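Local coordinates for glutathione S-transferase omega-like 2 (Saccharomyces cerevisiae, PDB 5LKB), which uses glutathione as a one-cysteine thiol transferase and dehydroascorbate reductase, reduces dimethylarsinic acid, and reacts with glutathionyl-(hydro)quinones, at residues A[143-148]-A[167-172]. Residues are numbered along the deposited sequence; the frame is centred on the assembly and turned at random.
Sequences DLYYKS and QTIVNN
Two hydrogen bonds tie helix 141-148 to the chain at 167-172. At the helix's last residue, Ser148 holds OG anti to its backbone N (chi1 -158°), which sets the hydroxyl 2.7 Å from the backbone N of Ile169 as acceptor of that N-H. The other bond runs tip to tip: Asn172 ND2 donates almost straight, 172° at the hydrogen, to Tyr145 OH at 2.9 Å, from the ring's edge and within the Asn172 amide plane. That hydroxyl also bonds the carbonyl O of Thr157, so it is gripped twice in a buried setting. Strand 168-171 is an edge strand of the four-stranded thioredoxin-like sheet of this GST N-terminal domain, beside strand 160-163, and Asn172 leads into the glutathione-binding residues Glu173 and Ser174. The apolar part is a CH-pi contact: Ile169 CD1 sits 3.7 Å from the Tyr145 ring centroid, nearly on the ring normal. An alanine in place of Tyr145, lacking hydroxyl and ring face, would probably loosen the helix's seat on the strand. Nearer solvent, the bent Lys147 chain brings CE, not NZ, closest to Gln167 OE1, a 3.0 Å carbon-to-oxygen contact, while a water lies within hydrogen-bonding distance of the carbonyl oxygens of Lys147 and Gln167.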
ATOM      1  N   ASP A 143      31.875   8.455 -11.808  1.00 24.93           N
ATOM      2  CA  ASP A 143      33.127   9.190 -12.061  1.00 25.04           C
ATOM      3  C   ASP A 143      34.059   9.145 -10.857  1.00 32.31           C
ATOM      4  O   ASP A 143      35.281   9.067 -11.023  1.00 28.14           O
ATOM      5  CB  ASP A 143      32.870  10.635 -12.482  1.00 28.85           C
ATOM      6  CG  ASP A 143      32.076  10.754 -13.805  1.00 29.19           C
ATOM      7  OD1 ASP A 143      32.246   9.922 -14.720  1.00 33.34           O
ATOM      8  OD2 ASP A 143      31.288  11.729 -13.928  1.00 26.56           O
ATOM      9  N   LEU A 144      33.524   9.273  -9.639  1.00 25.38           N
ATOM     10  CA  LEU A 144      34.321   9.134  -8.421  1.00 26.87           C
ATOM     11  C   LEU A 144      34.878   7.720  -8.283  1.00 29.80           C
ATOM     12  O   LEU A 144      36.049   7.531  -7.910  1.00 25.90           O
ATOM     13  CB  LEU A 144      33.471   9.475  -7.190  1.00 23.95           C
ATOM     14  CG  LEU A 144      32.979  10.901  -7.158  1.00 24.15           C
ATOM     15  CD1 LEU A 144      31.855  11.147  -6.085  1.00 27.10           C
ATOM     16  CD2 LEU A 144      34.152  11.866  -6.919  1.00 24.41           C
ATOM     17  N   TYR A 145      34.063   6.715  -8.606  1.00 21.88           N
ATOM     18  CA  TYR A 145      34.457   5.316  -8.496  1.00 23.14           C
ATOM     19  C   TYR A 145      35.600   5.003  -9.465  1.00 27.73           C
ATOM     20  O   TYR A 145      36.609   4.407  -9.073  1.00 28.22           O
ATOM     21  CB  TYR A 145      33.238   4.390  -8.742  1.00 22.96           C
ATOM     22  CG  TYR A 145      32.389   4.163  -7.507  1.00 21.72           C
ATOM     23  CD1 TYR A 145      31.379   5.046  -7.136  1.00 23.15           C
ATOM     24  CD2 TYR A 145      32.579   3.057  -6.731  1.00 21.62           C
ATOM     25  CE1 TYR A 145      30.648   4.837  -5.991  1.00 19.51           C
ATOM     26  CE2 TYR A 145      31.844   2.832  -5.587  1.00 21.97           C
ATOM     27  CZ  TYR A 145      30.855   3.733  -5.221  1.00 19.04           C
ATOM     28  OH  TYR A 145      30.177   3.451  -4.036  1.00 20.27           O
ATOM     29  N   TYR A 146      35.467   5.426 -10.722  1.00 26.65           N
ATOM     30  CA  TYR A 146      36.518   5.148 -11.709  1.00 28.47           C
ATOM     31  C   TYR A 146      37.790   5.945 -11.406  1.00 32.41           C
ATOM     32  O   TYR A 146      38.909   5.460 -11.645  1.00 32.05           O
ATOM     33  CB  TYR A 146      35.995   5.443 -13.120  1.00 30.16           C
ATOM     34  CG  TYR A 146      34.967   4.460 -13.647  1.00 31.30           C
ATOM     35  CD1 TYR A 146      35.131   3.079 -13.478  1.00 28.85           C
ATOM     36  CD2 TYR A 146      33.837   4.896 -14.331  1.00 30.68           C
ATOM     37  CE1 TYR A 146      34.187   2.160 -13.983  1.00 32.44           C
ATOM     38  CE2 TYR A 146      32.883   3.965 -14.837  1.00 31.00           C
ATOM     39  CZ  TYR A 146      33.066   2.626 -14.638  1.00 27.93           C
ATOM     40  OH  TYR A 146      32.166   1.711 -15.139  1.00 34.48           O
ATOM     41  N   LYS A 147      37.653   7.176 -10.906  1.00 28.89           N
ATOM     42  CA  LYS A 147      38.824   7.920 -10.442  1.00 26.44           C
ATOM     43  C   LYS A 147      39.586   7.136  -9.382  1.00 33.44           C
ATOM     44  O   LYS A 147      40.810   6.969  -9.470  1.00 28.44           O
ATOM     45  CB  LYS A 147      38.405   9.290  -9.914  1.00 30.37           C
ATOM     46  CG  LYS A 147      39.566  10.172  -9.442  1.00 30.32           C
ATOM     47  CD  LYS A 147      40.582  10.410 -10.570  1.00 37.19           C
ATOM     48  CE  LYS A 147      41.728  11.253 -10.067  1.00 42.11           C
ATOM     49  NZ  LYS A 147      42.735  11.523 -11.135  1.00 54.74           N
ATOM     50  N   SER A 148      38.890   6.646  -8.368  1.00 27.93           N
ATOM     51  CA  SER A 148      39.526   5.889  -7.304  1.00 25.96           C
ATOM     52  C   SER A 148      40.139   4.599  -7.843  1.00 29.93           C
ATOM     53  O   SER A 148      41.294   4.268  -7.506  1.00 30.85           O
ATOM     54  CB  SER A 148      38.498   5.592  -6.216  1.00 24.22           C
ATOM     55  OG  SER A 148      39.064   5.306  -4.942  1.00 25.61           O
ATOM     56  N   GLN A 167      42.256  11.575  -3.833  1.00 23.67           N
ATOM     57  CA  GLN A 167      41.181  11.386  -4.819  1.00 25.93           C
ATOM     58  C   GLN A 167      40.768   9.928  -4.887  1.00 22.85           C
ATOM     59  O   GLN A 167      40.799   9.308  -5.943  1.00 23.86           O
ATOM     60  CB  GLN A 167      41.529  11.959  -6.189  1.00 27.86           C
ATOM     61  CG  GLN A 167      41.882  13.420  -6.072  1.00 33.46           C
ATOM     62  CD  GLN A 167      41.820  14.162  -7.381  1.00 44.62           C
ATOM     63  OE1 GLN A 167      41.274  13.669  -8.376  1.00 42.73           O
ATOM     64  NE2 GLN A 167      42.358  15.382  -7.386  1.00 41.97           N
ATOM     65  N   THR A 168      40.461   9.372  -3.717  1.00 22.70           N
ATOM     66  CA  THR A 168      40.047   7.986  -3.623  1.00 23.03           C
ATOM     67  C   THR A 168      38.816   7.922  -2.741  1.00 21.27           C
ATOM     68  O   THR A 168      38.570   8.801  -1.912  1.00 20.69           O
ATOM     69  CB  THR A 168      41.167   7.093  -3.008  1.00 24.92           C
ATOM     70  OG1 THR A 168      41.586   7.620  -1.742  1.00 21.94           O
ATOM     71  CG2 THR A 168      42.361   6.942  -3.973  1.00 27.43           C
ATOM     72  N   ILE A 169      38.126   6.799  -2.849  1.00 22.44           N
ATOM     73  CA  ILE A 169      37.079   6.472  -1.903  1.00 20.70           C
ATOM     74  C   ILE A 169      37.712   5.812  -0.692  1.00 21.48           C
ATOM     75  O   ILE A 169      38.318   4.735  -0.811  1.00 22.01           O
ATOM     76  CB  ILE A 169      36.067   5.544  -2.570  1.00 21.56           C
ATOM     77  CG1 ILE A 169      35.482   6.233  -3.783  1.00 20.88           C
ATOM     78  CG2 ILE A 169      35.012   5.091  -1.572  1.00 22.86           C
ATOM     79  CD1 ILE A 169      34.403   5.420  -4.444  1.00 21.47           C
ATOM     80  N   VAL A 170      37.571   6.451   0.468  1.00 20.65           N
ATOM     81  CA  VAL A 170      38.057   5.880   1.723  1.00 18.49           C
ATOM     82  C   VAL A 170      37.212   4.685   2.093  1.00 21.06           C
ATOM     83  O   VAL A 170      37.703   3.582   2.353  1.00 18.88           O
ATOM     84  CB  VAL A 170      38.075   6.935   2.855  1.00 19.08           C
ATOM     85  CG1 VAL A 170      38.457   6.295   4.219  1.00 21.46           C
ATOM     86  CG2 VAL A 170      39.005   8.129   2.480  1.00 20.07           C
ATOM     87  N   ASN A 171      35.890   4.880   2.086  1.00 18.23           N
ATOM     88  CA  ASN A 171      34.991   3.870   2.613  1.00 17.79           C
ATOM     89  C   ASN A 171      33.634   4.140   1.974  1.00 15.93           C
ATOM     90  O   ASN A 171      33.198   5.301   1.942  1.00 18.12           O
ATOM     91  CB  ASN A 171      34.908   3.928   4.111  1.00 15.32           C
ATOM     92  CG  ASN A 171      34.312   2.714   4.725  1.00 17.91           C
ATOM     93  OD1 ASN A 171      33.103   2.462   4.533  1.00 16.14           O
ATOM     94  ND2 ASN A 171      35.069   1.959   5.514  1.00 16.14           N
ATOM     95  N   ASN A 172      32.984   3.079   1.451  1.00 15.80           N
ATOM     96  CA  ASN A 172      31.615   3.161   0.933  1.00 16.36           C
ATOM     97  C   ASN A 172      30.702   2.165   1.627  1.00 16.44           C
ATOM     98  O   ASN A 172      29.641   1.802   1.079  1.00 15.77           O
ATOM     99  CB  ASN A 172      31.580   3.088  -0.585  1.00 15.64           C
ATOM    100  CG  ASN A 172      31.805   1.703  -1.109  1.00 17.70           C
ATOM    101  OD1 ASN A 172      32.405   0.851  -0.390  1.00 17.59           O
ATOM    102  ND2 ASN A 172      31.338   1.439  -2.366  1.00 18.88           N
TER
HETATM  103  O   HOH W   1      42.821   8.496  -7.680  1.00 31.65           O